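PDB 5NFI: minor fimbrium anchoring subunit Mfa2 from Porphyromonas gingivalis, which anchors the minor (Mfa1) fimbriae in the outer membrane through its interaction with Mfa1 and regulates the length of these fimbriae. Local coordinates for residues A[2-6]-A[129-133]; A[154-158]-A[190-196]; A[160-164]-A[198-202]; A[203-207]-A[243-247]; A[221-225]-A[263-268]. The contacts are given in a common frame with arbitrary orientation. Residue numbers count along the deposited sequence, not the author numbering.

Contact 1: A[2-6]-A[129-133]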
# COMPACT_ATOMS: atom_id res chain seq x y z
N PRO A 2 -13.64 -12.88 31.69
CA PRO A 2 -13.07 -12.12 30.56
C PRO A 2 -12.45 -13.03 29.49
O PRO A 2 -11.91 -14.09 29.83
CB PRO A 2 -12.00 -11.27 31.23
CG PRO A 2 -11.49 -12.15 32.34
CD PRO A 2 -12.69 -12.98 32.81
N ARG A 3 -12.53 -12.62 28.23
CA ARG A 3 -12.01 -13.43 27.12
C ARG A 3 -11.36 -12.59 26.01
O ARG A 3 -11.59 -11.38 25.88
CB ARG A 3 -13.13 -14.29 26.51
CG ARG A 3 -13.99 -15.05 27.52
CD ARG A 3 -14.47 -16.34 26.92
NE ARG A 3 -13.35 -17.22 26.63
CZ ARG A 3 -13.47 -18.40 26.05
NH1 ARG A 3 -14.68 -18.83 25.70
NH2 ARG A 3 -12.40 -19.15 25.82
N GLY A 4 -10.54 -13.24 25.18
CA GLY A 4 -9.85 -12.54 24.12
C GLY A 4 -8.82 -13.39 23.40
O GLY A 4 -8.54 -14.51 23.79
N VAL A 5 -8.28 -12.82 22.32
CA VAL A 5 -7.26 -13.46 21.50
C VAL A 5 -5.92 -12.76 21.69
O VAL A 5 -5.84 -11.55 21.54
CB VAL A 5 -7.59 -13.39 19.98
CG1 VAL A 5 -6.60 -14.22 19.18
CG2 VAL A 5 -9.00 -13.85 19.71
N TYR A 6 -4.87 -13.50 22.02
CA TYR A 6 -3.55 -12.89 21.96
C TYR A 6 -3.03 -13.01 20.53
O TYR A 6 -3.12 -14.07 19.92
CB TYR A 6 -2.58 -13.54 22.95
CG TYR A 6 -2.87 -13.22 24.39
CD1 TYR A 6 -2.53 -11.98 24.93
CD2 TYR A 6 -3.48 -14.15 25.23
CE1 TYR A 6 -2.79 -11.68 26.26
CE2 TYR A 6 -3.74 -13.86 26.54
CZ TYR A 6 -3.40 -12.63 27.06
OH TYR A 6 -3.66 -12.35 28.38
N ALA A 129 -12.69 -25.48 27.08
CA ALA A 129 -12.25 -24.34 26.27
C ALA A 129 -11.31 -23.42 26.99
O ALA A 129 -11.61 -22.89 28.06
CB ALA A 129 -13.42 -23.56 25.79
N ASP A 130 -10.17 -23.21 26.35
CA ASP A 130 -9.09 -22.41 26.91
C ASP A 130 -9.48 -21.00 27.32
O ASP A 130 -10.21 -20.31 26.62
CB ASP A 130 -7.95 -22.32 25.89
CG ASP A 130 -7.30 -23.66 25.62
OD1 ASP A 130 -6.97 -24.36 26.59
OD2 ASP A 130 -7.14 -24.02 24.43
N GLN A 131 -9.03 -20.65 28.51
CA GLN A 131 -8.37 -19.38 28.77
C GLN A 131 -8.76 -18.23 27.85
O GLN A 131 -9.91 -17.81 27.76
CB GLN A 131 -6.87 -19.61 28.60
CG GLN A 131 -5.93 -18.99 29.59
CD GLN A 131 -4.52 -19.00 29.06
OE1 GLN A 131 -4.30 -19.12 27.85
NE2 GLN A 131 -3.54 -18.91 29.95
N TYR A 132 -7.71 -17.74 27.21
CA TYR A 132 -7.75 -16.93 26.02
C TYR A 132 -7.14 -17.80 24.93
O TYR A 132 -6.50 -18.81 25.23
CB TYR A 132 -6.95 -15.65 26.20
CG TYR A 132 -7.24 -14.88 27.46
CD1 TYR A 132 -6.64 -15.22 28.66
CD2 TYR A 132 -8.10 -13.79 27.44
CE1 TYR A 132 -6.90 -14.51 29.82
CE2 TYR A 132 -8.36 -13.07 28.59
CZ TYR A 132 -7.76 -13.44 29.78
OH TYR A 132 -8.02 -12.73 30.92
N ILE A 133 -7.32 -17.44 23.67
CA ILE A 133 -6.65 -18.17 22.60
C ILE A 133 -5.48 -17.36 22.06
O ILE A 133 -5.23 -16.24 22.49
CB ILE A 133 -7.62 -18.53 21.46
CG1 ILE A 133 -8.11 -17.27 20.75
CG2 ILE A 133 -8.80 -19.30 21.99
CD1 ILE A 133 -9.23 -17.55 19.79
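Backbone hydrogen bonds hold the two segments side by side. I133 N donates to G4 O at 3.2 Å, and Y6 N donates to I133 O at 2.8 Å with a nearly straight geometry. These two bonds make V5 and I133 a parallel beta bridge; V5 CA also lies 3.6 Å from I133 O in a CA-H...O contact. This is where strand 133-151 begins to pair with the N-terminal strand 3-10, while 3-10 pairs antiparallel with strand 56-60 on its other edge. The result is a mixed sheet, consistent with the transthyretin-like beta sandwich of this family. Apolar contacts form on one face of that sheet. V5 CG2 meets I133 CG1 at 3.7 Å, and both side chains also touch V120. The aromatic pair lies on the other side of the strand from V5 and I133. The edge of Y6 points to the face of Y132 in an offset edge-to-face pair, with centroids 5.4 Å apart and planes at 65°. Y6 CE2 also reaches Y132 CB at 3.7 Å. Polar side-chain contacts come from R3. Its NH1 hydrogen-bonds to K123 O, and its NH2 makes a weak hydrogen bond to Q131 O at 3.4 Å.

Contact 2: A[154-158]-A[190-196]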
# COMPACT_ATOMS: atom_id res chain seq x y z
N PRO A 154 16.07 16.68 -23.87
CA PRO A 154 16.52 18.07 -23.78
C PRO A 154 15.62 18.85 -22.85
O PRO A 154 14.40 18.62 -22.85
CB PRO A 154 16.41 18.57 -25.22
CG PRO A 154 15.30 17.77 -25.79
CD PRO A 154 15.38 16.41 -25.14
N HIS A 155 16.19 19.74 -22.05
CA HIS A 155 15.41 20.51 -21.10
C HIS A 155 14.58 19.65 -20.13
O HIS A 155 13.35 19.81 -20.05
CB HIS A 155 14.48 21.46 -21.85
CG HIS A 155 15.17 22.26 -22.89
ND1 HIS A 155 16.27 23.04 -22.61
CD2 HIS A 155 14.93 22.40 -24.22
CE1 HIS A 155 16.67 23.63 -23.72
NE2 HIS A 155 15.87 23.27 -24.71
N PRO A 156 15.24 18.76 -19.37
CA PRO A 156 14.48 17.85 -18.50
C PRO A 156 13.64 18.57 -17.46
O PRO A 156 12.74 17.95 -16.90
CB PRO A 156 15.58 17.01 -17.83
CG PRO A 156 16.83 17.86 -17.93
CD PRO A 156 16.70 18.62 -19.21
N GLU A 157 13.92 19.83 -17.19
CA GLU A 157 13.12 20.60 -16.27
C GLU A 157 11.73 20.94 -16.84
O GLU A 157 10.84 21.35 -16.10
CB GLU A 157 13.84 21.89 -15.86
CG GLU A 157 13.94 22.94 -16.97
CD GLU A 157 15.06 22.67 -17.94
OE1 GLU A 157 15.67 21.58 -17.86
OE2 GLU A 157 15.35 23.55 -18.78
N ASN A 158 11.56 20.78 -18.15
CA ASN A 158 10.29 21.10 -18.81
C ASN A 158 9.31 19.92 -18.76
O ASN A 158 8.18 20.02 -19.22
CB ASN A 158 10.51 21.51 -20.28
CG ASN A 158 11.13 22.91 -20.43
OD1 ASN A 158 11.17 23.71 -19.50
ND2 ASN A 158 11.60 23.22 -21.64
N VAL A 190 16.25 17.49 -11.34
CA VAL A 190 16.96 17.35 -12.60
C VAL A 190 18.32 16.83 -12.18
O VAL A 190 19.06 17.49 -11.45
CB VAL A 190 17.07 18.66 -13.40
CG1 VAL A 190 18.26 18.60 -14.33
CG2 VAL A 190 15.80 18.90 -14.19
N VAL A 191 18.63 15.61 -12.59
CA VAL A 191 19.85 14.96 -12.19
C VAL A 191 20.93 15.10 -13.26
O VAL A 191 22.03 15.54 -12.98
CB VAL A 191 19.59 13.48 -11.84
CG1 VAL A 191 18.52 12.89 -12.74
CG2 VAL A 191 20.88 12.69 -11.92
N GLY A 192 20.60 14.75 -14.50
CA GLY A 192 21.57 14.89 -15.57
C GLY A 192 21.26 16.07 -16.47
O GLY A 192 20.25 16.75 -16.29
N ASP A 193 22.13 16.32 -17.44
CA ASP A 193 21.85 17.33 -18.46
C ASP A 193 20.58 16.97 -19.21
O ASP A 193 19.88 17.85 -19.70
CB ASP A 193 23.01 17.44 -19.45
CG ASP A 193 24.12 18.34 -18.94
OD1 ASP A 193 23.87 19.56 -18.79
OD2 ASP A 193 25.24 17.83 -18.69
N SER A 194 20.30 15.68 -19.29
CA SER A 194 19.20 15.16 -20.08
C SER A 194 18.33 14.24 -19.25
O SER A 194 17.54 13.47 -19.80
CB SER A 194 19.74 14.41 -21.29
OG SER A 194 20.27 13.15 -20.90
N THR A 195 18.50 14.30 -17.93
CA THR A 195 17.83 13.37 -17.03
C THR A 195 17.04 14.04 -15.90
O THR A 195 17.53 14.97 -15.26
CB THR A 195 18.83 12.40 -16.40
OG1 THR A 195 19.81 12.02 -17.36
CG2 THR A 195 18.11 11.16 -15.89
N CYS A 196 15.83 13.55 -15.67
CA CYS A 196 14.99 14.05 -14.58
C CYS A 196 14.53 12.88 -13.72
O CYS A 196 14.10 11.86 -14.24
CB CYS A 196 13.78 14.82 -15.13
SG CYS A 196 12.77 15.61 -13.84
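P156 fills the mouth of a beta-hairpin loop. The loop joins the antiparallel strands 182-190 and 196-202, and P156 opens the short 3-10 turn 156-158 that precedes strand 159-165. No hydrogen bond crosses between the segments, so the fit is by van der Waals contact. The CA-to-CB bond of P156 points at the loop, and its ring is buried there. P156 CG lies 3.9 Å from V190 CG1, and P156 CB lies 3.9 Å from C196 CB. V190 and C196 thus touch the proline from the two arms of the hairpin. V190 has the next largest buried area. Its CG2 also meets E157, 3.7 Å from the backbone N and 3.9 Å from CB. S194 contributes through its main chain, as its side chain points away; S194 C is 4.1 Å from P156 CG. The loop is tied together within itself: V191 N donates to T195 O at 3.0 Å. At its tip the main chain comes close to the ring, with D193 O 3.3 Å from P156 CD.

Contact 3: A[160-164]-A[198-202]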
# COMPACT_ATOMS: atom_id res chain seq x y z
N GLU A 160 7.35 16.62 -16.58
CA GLU A 160 6.80 16.29 -15.28
C GLU A 160 6.36 14.85 -15.24
O GLU A 160 5.61 14.40 -16.11
CB GLU A 160 5.63 17.21 -14.94
CG GLU A 160 4.65 16.61 -13.96
CD GLU A 160 3.96 17.66 -13.12
OE1 GLU A 160 3.82 18.81 -13.60
OE2 GLU A 160 3.58 17.33 -11.98
N ILE A 161 6.83 14.13 -14.22
CA ILE A 161 6.43 12.76 -14.00
C ILE A 161 5.30 12.72 -12.99
O ILE A 161 5.34 13.39 -11.94
CB ILE A 161 7.61 11.91 -13.55
CG1 ILE A 161 8.74 12.04 -14.59
CG2 ILE A 161 7.19 10.45 -13.41
CD1 ILE A 161 10.06 11.40 -14.20
N LYS A 162 4.27 11.97 -13.35
CA LYS A 162 3.07 11.84 -12.54
C LYS A 162 2.71 10.40 -12.34
O LYS A 162 2.90 9.56 -13.23
CB LYS A 162 1.90 12.57 -13.18
CG LYS A 162 2.07 14.06 -13.26
CD LYS A 162 0.79 14.69 -13.72
CE LYS A 162 1.06 16.06 -14.34
NZ LYS A 162 -0.22 16.80 -14.61
N LEU A 163 2.18 10.12 -11.16
CA LEU A 163 1.74 8.78 -10.79
C LEU A 163 0.33 8.84 -10.21
O LEU A 163 0.11 9.35 -9.09
CB LEU A 163 2.71 8.18 -9.77
CG LEU A 163 2.43 6.76 -9.28
CD1 LEU A 163 2.65 5.73 -10.38
CD2 LEU A 163 3.33 6.47 -8.10
N ALA A 164 -0.63 8.34 -10.98
CA ALA A 164 -2.01 8.29 -10.56
C ALA A 164 -2.42 6.87 -10.18
O ALA A 164 -2.03 5.90 -10.83
CB ALA A 164 -2.92 8.81 -11.63
N ALA A 198 12.23 11.56 -10.28
CA ALA A 198 11.12 11.85 -9.39
C ALA A 198 10.92 10.71 -8.37
O ALA A 198 11.08 9.53 -8.71
CB ALA A 198 9.85 12.06 -10.20
N PHE A 199 10.58 11.07 -7.13
CA PHE A 199 10.32 10.06 -6.11
C PHE A 199 8.89 10.14 -5.55
O PHE A 199 8.45 11.18 -5.08
CB PHE A 199 11.33 10.18 -4.97
CG PHE A 199 11.12 9.18 -3.87
CD1 PHE A 199 11.64 7.90 -3.97
CD2 PHE A 199 10.38 9.51 -2.74
CE1 PHE A 199 11.44 6.98 -2.94
CE2 PHE A 199 10.16 8.60 -1.73
CZ PHE A 199 10.70 7.33 -1.83
N PHE A 200 8.18 9.01 -5.62
CA PHE A 200 6.80 8.93 -5.16
C PHE A 200 6.67 7.94 -4.01
O PHE A 200 7.29 6.87 -4.03
CB PHE A 200 5.86 8.50 -6.29
CG PHE A 200 5.94 9.36 -7.51
CD1 PHE A 200 6.92 9.14 -8.46
CD2 PHE A 200 5.02 10.37 -7.71
CE1 PHE A 200 6.99 9.93 -9.59
CE2 PHE A 200 5.09 11.17 -8.84
CZ PHE A 200 6.06 10.96 -9.77
N THR A 201 5.87 8.27 -3.02
CA THR A 201 5.45 7.24 -2.10
C THR A 201 3.96 7.05 -2.30
O THR A 201 3.15 7.95 -2.05
CB THR A 201 5.75 7.59 -0.63
OG1 THR A 201 7.15 7.85 -0.48
CG2 THR A 201 5.38 6.42 0.25
N THR A 202 3.58 5.87 -2.77
CA THR A 202 2.19 5.62 -3.01
C THR A 202 1.74 4.47 -2.13
O THR A 202 2.54 3.89 -1.41
CB THR A 202 1.93 5.31 -4.50
OG1 THR A 202 0.53 5.08 -4.71
CG2 THR A 202 2.69 4.08 -4.93
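E160 pairs by backbone hydrogen bonding with T216 of strand 211-217, and its side chain does not reach 198-202. I161 is the first residue to point across. I161 CB packs on A198 CB at 4.0 Å, and I161 CG2 touches F200 CZ at 3.8 Å. The carbonyl also takes part, as I161 O sits at the edge of the F200 ring, 3.3 Å from CZ. The CA-to-CB bond of K162 points away, and its side chain touches S214 and Y183. L163 points across again and has the largest covered area of this segment. L163 CB lies over the face of the F200 ring in a CH-pi contact, 4.0 Å from the centroid. L163 CD2 reaches F200 CB at 3.7 Å and T202 CG2 at 4.0 Å. A164 faces away. The alternation of I161 and L163 is matched by A198, F200 and T202 on the other strand. The two strands run 15° from parallel, 8.2 Å apart at the closest approach of their axes, with no hydrogen bond between them. Strand 182-190 pairs with both. Side chains meeting between strands in this way, across a curled sheet, are typical of the buried core of a beta sandwich, consistent with the family's transthyretin-like fold.

Contact 4: A[203-207]-A[243-247]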
# COMPACT_ATOMS: atom_id res chain seq x y z
N LEU A 203 0.46 4.12 -2.17
CA LEU A 203 0.02 3.01 -1.36
C LEU A 203 0.05 1.77 -2.23
O LEU A 203 1.02 1.56 -2.96
CB LEU A 203 -1.35 3.29 -0.75
CG LEU A 203 -1.32 4.49 0.20
CD1 LEU A 203 -2.69 4.83 0.72
CD2 LEU A 203 -0.36 4.23 1.37
N LYS A 204 -0.98 0.93 -2.13
CA LYS A 204 -0.91 -0.43 -2.69
C LYS A 204 -0.89 -0.45 -4.22
O LYS A 204 -1.63 0.28 -4.88
CB LYS A 204 -2.09 -1.26 -2.17
CG LYS A 204 -2.07 -2.73 -2.57
CD LYS A 204 -1.91 -3.62 -1.36
CE LYS A 204 -2.83 -4.83 -1.42
NZ LYS A 204 -2.51 -5.75 -2.57
N LEU A 205 -0.01 -1.28 -4.76
CA LEU A 205 0.08 -1.45 -6.19
C LEU A 205 -0.47 -2.79 -6.60
O LEU A 205 0.19 -3.81 -6.48
CB LEU A 205 1.53 -1.34 -6.66
CG LEU A 205 2.18 -0.02 -6.27
CD1 LEU A 205 3.64 -0.06 -6.62
CD2 LEU A 205 1.48 1.12 -6.96
N GLU A 206 -1.69 -2.80 -7.10
CA GLU A 206 -2.23 -4.05 -7.59
C GLU A 206 -3.13 -3.79 -8.76
O GLU A 206 -3.59 -2.69 -8.98
CB GLU A 206 -2.98 -4.78 -6.48
CG GLU A 206 -4.35 -4.21 -6.18
CD GLU A 206 -4.99 -4.84 -4.96
OE1 GLU A 206 -6.23 -4.93 -4.91
OE2 GLU A 206 -4.24 -5.25 -4.05
N SER A 207 -3.37 -4.84 -9.53
CA SER A 207 -4.22 -4.78 -10.68
C SER A 207 -5.65 -4.59 -10.24
O SER A 207 -5.99 -4.91 -9.11
CB SER A 207 -4.07 -6.05 -11.49
OG SER A 207 -3.76 -7.13 -10.62
N ASN A 243 7.85 -9.19 -8.63
CA ASN A 243 6.71 -9.71 -7.90
C ASN A 243 6.21 -8.69 -6.88
O ASN A 243 6.85 -8.47 -5.84
CB ASN A 243 7.11 -11.01 -7.21
CG ASN A 243 5.95 -11.68 -6.51
OD1 ASN A 243 4.82 -11.18 -6.52
ND2 ASN A 243 6.22 -12.83 -5.90
N LEU A 244 5.08 -8.06 -7.19
CA LEU A 244 4.50 -7.01 -6.35
C LEU A 244 4.17 -7.48 -4.94
O LEU A 244 4.05 -6.68 -4.02
CB LEU A 244 3.22 -6.48 -6.98
CG LEU A 244 3.30 -5.87 -8.36
CD1 LEU A 244 1.92 -5.45 -8.80
CD2 LEU A 244 4.25 -4.70 -8.31
N ARG A 245 4.01 -8.79 -4.76
CA ARG A 245 3.60 -9.30 -3.46
C ARG A 245 4.78 -9.56 -2.55
O ARG A 245 4.60 -9.98 -1.42
CB ARG A 245 2.75 -10.57 -3.63
CG ARG A 245 1.71 -10.50 -4.76
CD ARG A 245 0.96 -9.13 -4.84
NE ARG A 245 0.72 -8.50 -3.54
CZ ARG A 245 0.36 -7.23 -3.37
NH1 ARG A 245 0.23 -6.44 -4.42
NH2 ARG A 245 0.17 -6.75 -2.15
N CYS A 246 5.99 -9.24 -3.01
CA CYS A 246 7.19 -9.43 -2.19
C CYS A 246 8.04 -8.18 -2.14
O CYS A 246 8.96 -8.09 -1.33
CB CYS A 246 8.04 -10.60 -2.71
SG CYS A 246 7.19 -12.17 -2.78
N ILE A 247 7.75 -7.22 -3.01
CA ILE A 247 8.62 -6.06 -3.17
C ILE A 247 7.87 -4.75 -2.93
O ILE A 247 6.64 -4.71 -3.05
CB ILE A 247 9.27 -6.07 -4.58
CG1 ILE A 247 10.54 -5.23 -4.59
CG2 ILE A 247 8.29 -5.60 -5.64
CD1 ILE A 247 11.63 -5.82 -3.72
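R245 lays its long side chain beside the loop 203-207, with its guanidinium next to the main chain of L205 and the end of K204. Its own loop begins with an Asx turn: N243 OD1 accepts from R245 N at 3.1 Å. C246 N also donates to N243 O at 3.1 Å. The two loops lie near the middle of the elongated chain. Segment 203-207 follows strand 196-202, and segment 243-247 precedes strand 249-258. A disulfide from C246 to C15 ties the second loop to the N-terminal part of the chain. Two like charges come close. K204 NZ is 2.9 Å from R245 NH2, and since both are donors no hydrogen bond joins them. E206 balances the lysine within its own loop: K204 NZ to E206 OE2 is a very short salt bridge of 2.3 Å. E206 CB also comes within 4.2 Å of R245 NH1. L205 and L244 are the nearest pair of residues by CA atoms, 7.1 Å apart, but their side chains do not touch directly; both pack on F250. L244 approaches the other loop most closely through its methyl CD1, 3.3 Å from L205 O.

Contact 5: A[221-225]-A[263-268]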
# COMPACT_ATOMS: atom_id res chain seq x y z
N GLY A 221 1.68 21.20 -21.75
CA GLY A 221 0.73 20.29 -21.16
C GLY A 221 0.61 19.04 -22.00
O GLY A 221 -0.21 18.19 -21.72
N ARG A 222 1.44 18.94 -23.03
CA ARG A 222 1.43 17.77 -23.90
C ARG A 222 1.96 16.53 -23.20
O ARG A 222 3.17 16.40 -22.97
CB ARG A 222 2.26 18.02 -25.15
CG ARG A 222 2.48 16.78 -26.00
CD ARG A 222 3.65 16.98 -26.95
NE ARG A 222 3.74 15.91 -27.95
CZ ARG A 222 3.17 15.98 -29.15
NH1 ARG A 222 2.49 17.06 -29.51
NH2 ARG A 222 3.30 14.96 -30.00
N GLU A 223 1.05 15.63 -22.86
CA GLU A 223 1.44 14.34 -22.32
C GLU A 223 2.12 13.50 -23.40
O GLU A 223 1.46 13.05 -24.33
CB GLU A 223 0.23 13.60 -21.75
CG GLU A 223 0.55 12.24 -21.17
CD GLU A 223 -0.68 11.53 -20.63
OE1 GLU A 223 -1.39 10.86 -21.42
OE2 GLU A 223 -0.93 11.64 -19.41
N ILE A 224 3.42 13.29 -23.28
CA ILE A 224 4.16 12.52 -24.27
C ILE A 224 4.21 11.03 -23.93
O ILE A 224 4.58 10.22 -24.77
CB ILE A 224 5.61 13.04 -24.44
CG1 ILE A 224 6.47 12.68 -23.24
CG2 ILE A 224 5.61 14.54 -24.66
CD1 ILE A 224 7.93 13.08 -23.39
N PHE A 225 3.85 10.67 -22.69
CA PHE A 225 3.87 9.25 -22.32
C PHE A 225 2.84 8.87 -21.25
O PHE A 225 2.59 9.63 -20.31
CB PHE A 225 5.26 8.86 -21.87
CG PHE A 225 5.38 7.44 -21.39
CD1 PHE A 225 5.47 6.40 -22.30
CD2 PHE A 225 5.40 7.14 -20.04
CE1 PHE A 225 5.59 5.09 -21.88
CE2 PHE A 225 5.52 5.82 -19.61
CZ PHE A 225 5.62 4.80 -20.53
N ASP A 263 6.46 15.79 -35.70
CA ASP A 263 5.87 16.45 -34.54
C ASP A 263 6.94 17.18 -33.76
O ASP A 263 6.63 17.93 -32.83
CB ASP A 263 5.14 15.45 -33.63
CG ASP A 263 3.75 15.09 -34.12
OD1 ASP A 263 3.55 15.02 -35.36
OD2 ASP A 263 2.85 14.88 -33.29
N ASP A 264 8.20 16.96 -34.14
CA ASP A 264 9.34 17.54 -33.42
C ASP A 264 9.14 17.37 -31.91
O ASP A 264 9.32 18.31 -31.14
CB ASP A 264 9.51 19.02 -33.78
CG ASP A 264 10.95 19.41 -34.05
OD1 ASP A 264 11.87 18.71 -33.56
OD2 ASP A 264 11.18 20.41 -34.77
N THR A 265 8.73 16.17 -31.51
CA THR A 265 8.35 15.88 -30.12
C THR A 265 9.07 14.63 -29.64
O THR A 265 9.55 13.83 -30.43
CB THR A 265 6.80 15.75 -30.01
OG1 THR A 265 6.24 16.99 -29.55
CG2 THR A 265 6.37 14.62 -29.08
N TYR A 266 9.20 14.47 -28.33
CA TYR A 266 9.86 13.31 -27.78
C TYR A 266 8.85 12.25 -27.41
O TYR A 266 7.67 12.53 -27.18
CB TYR A 266 10.71 13.71 -26.58
CG TYR A 266 11.96 14.35 -27.08
CD1 TYR A 266 11.93 15.62 -27.62
CD2 TYR A 266 13.16 13.65 -27.11
CE1 TYR A 266 13.06 16.21 -28.14
CE2 TYR A 266 14.30 14.23 -27.63
CZ TYR A 266 14.25 15.51 -28.14
OH TYR A 266 15.37 16.11 -28.65
N VAL A 267 9.33 11.02 -27.39
CA VAL A 267 8.52 9.89 -26.99
C VAL A 267 9.35 8.96 -26.14
O VAL A 267 10.57 9.09 -26.10
CB VAL A 267 8.00 9.11 -28.18
CG1 VAL A 267 7.01 9.95 -28.96
CG2 VAL A 267 9.16 8.68 -29.03
N VAL A 268 8.70 8.01 -25.48
CA VAL A 268 9.40 7.04 -24.65
C VAL A 268 9.52 5.73 -25.43
O VAL A 268 8.52 5.22 -25.94
CB VAL A 268 8.67 6.83 -23.31
CG1 VAL A 268 9.15 5.57 -22.61
CG2 VAL A 268 8.84 8.04 -22.40
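A salt bridge joins R222 to D263, with R222 NH2 3.3 Å from D263 OD2; its hydrogen bond is weak. It ties R222 to the loop that leads into strand 266-273; beyond it the segments of strands 222-228 and 266-273 pack together, consistent with the transthyretin-like fold of the family. No backbone hydrogen bond crosses between the segments. Strand 222-228 is paired to 211-217, and 266-273 to 249-258 and 276-280. The start of strand 222-228 is irregular. G221 and R222 form a G1 beta bulge, and I224 and F225 form a classic bulge opposite V215. T265 OG1 lies over one face of the R222 guanidinium, and R222 NE comes 3.1 Å from T265 CG2. Further in, the contact becomes apolar. I224 CD1 meets Y266 CB at 4.3 Å, and I224 CB is 3.5 Å from Y266 O. I224 and Y266 also both touch Y159. F225 and V268 are buried. V268 CG1 sits over the F225 ring, 4.0 Å from its centroid, and F225 CD1 reaches V268 CB at 3.4 Å.

How the contacts relate
Contacts 3 and 4 are buried and lie closest to the chain's centre; contacts 1, 2 and 5 are partly exposed and farther out. Contact 1 is on the opposite side of that centre from contacts 2, 3 and 5. It alone carries backbone hydrogen bonds between its segments. Contact 3 is apolar and aromatic, whereas contact 4, also buried, holds close like charges. Contact 5 passes from a surface salt bridge to buried packing. Contacts 2 and 3 share strand 196-202 and touch where C196 O meets I161 CD1. Contact 2 also touches contact 5, through P154 CG and Y266 OH. Segment 203-207 of contact 4 directly follows segment 198-202 of contact 3.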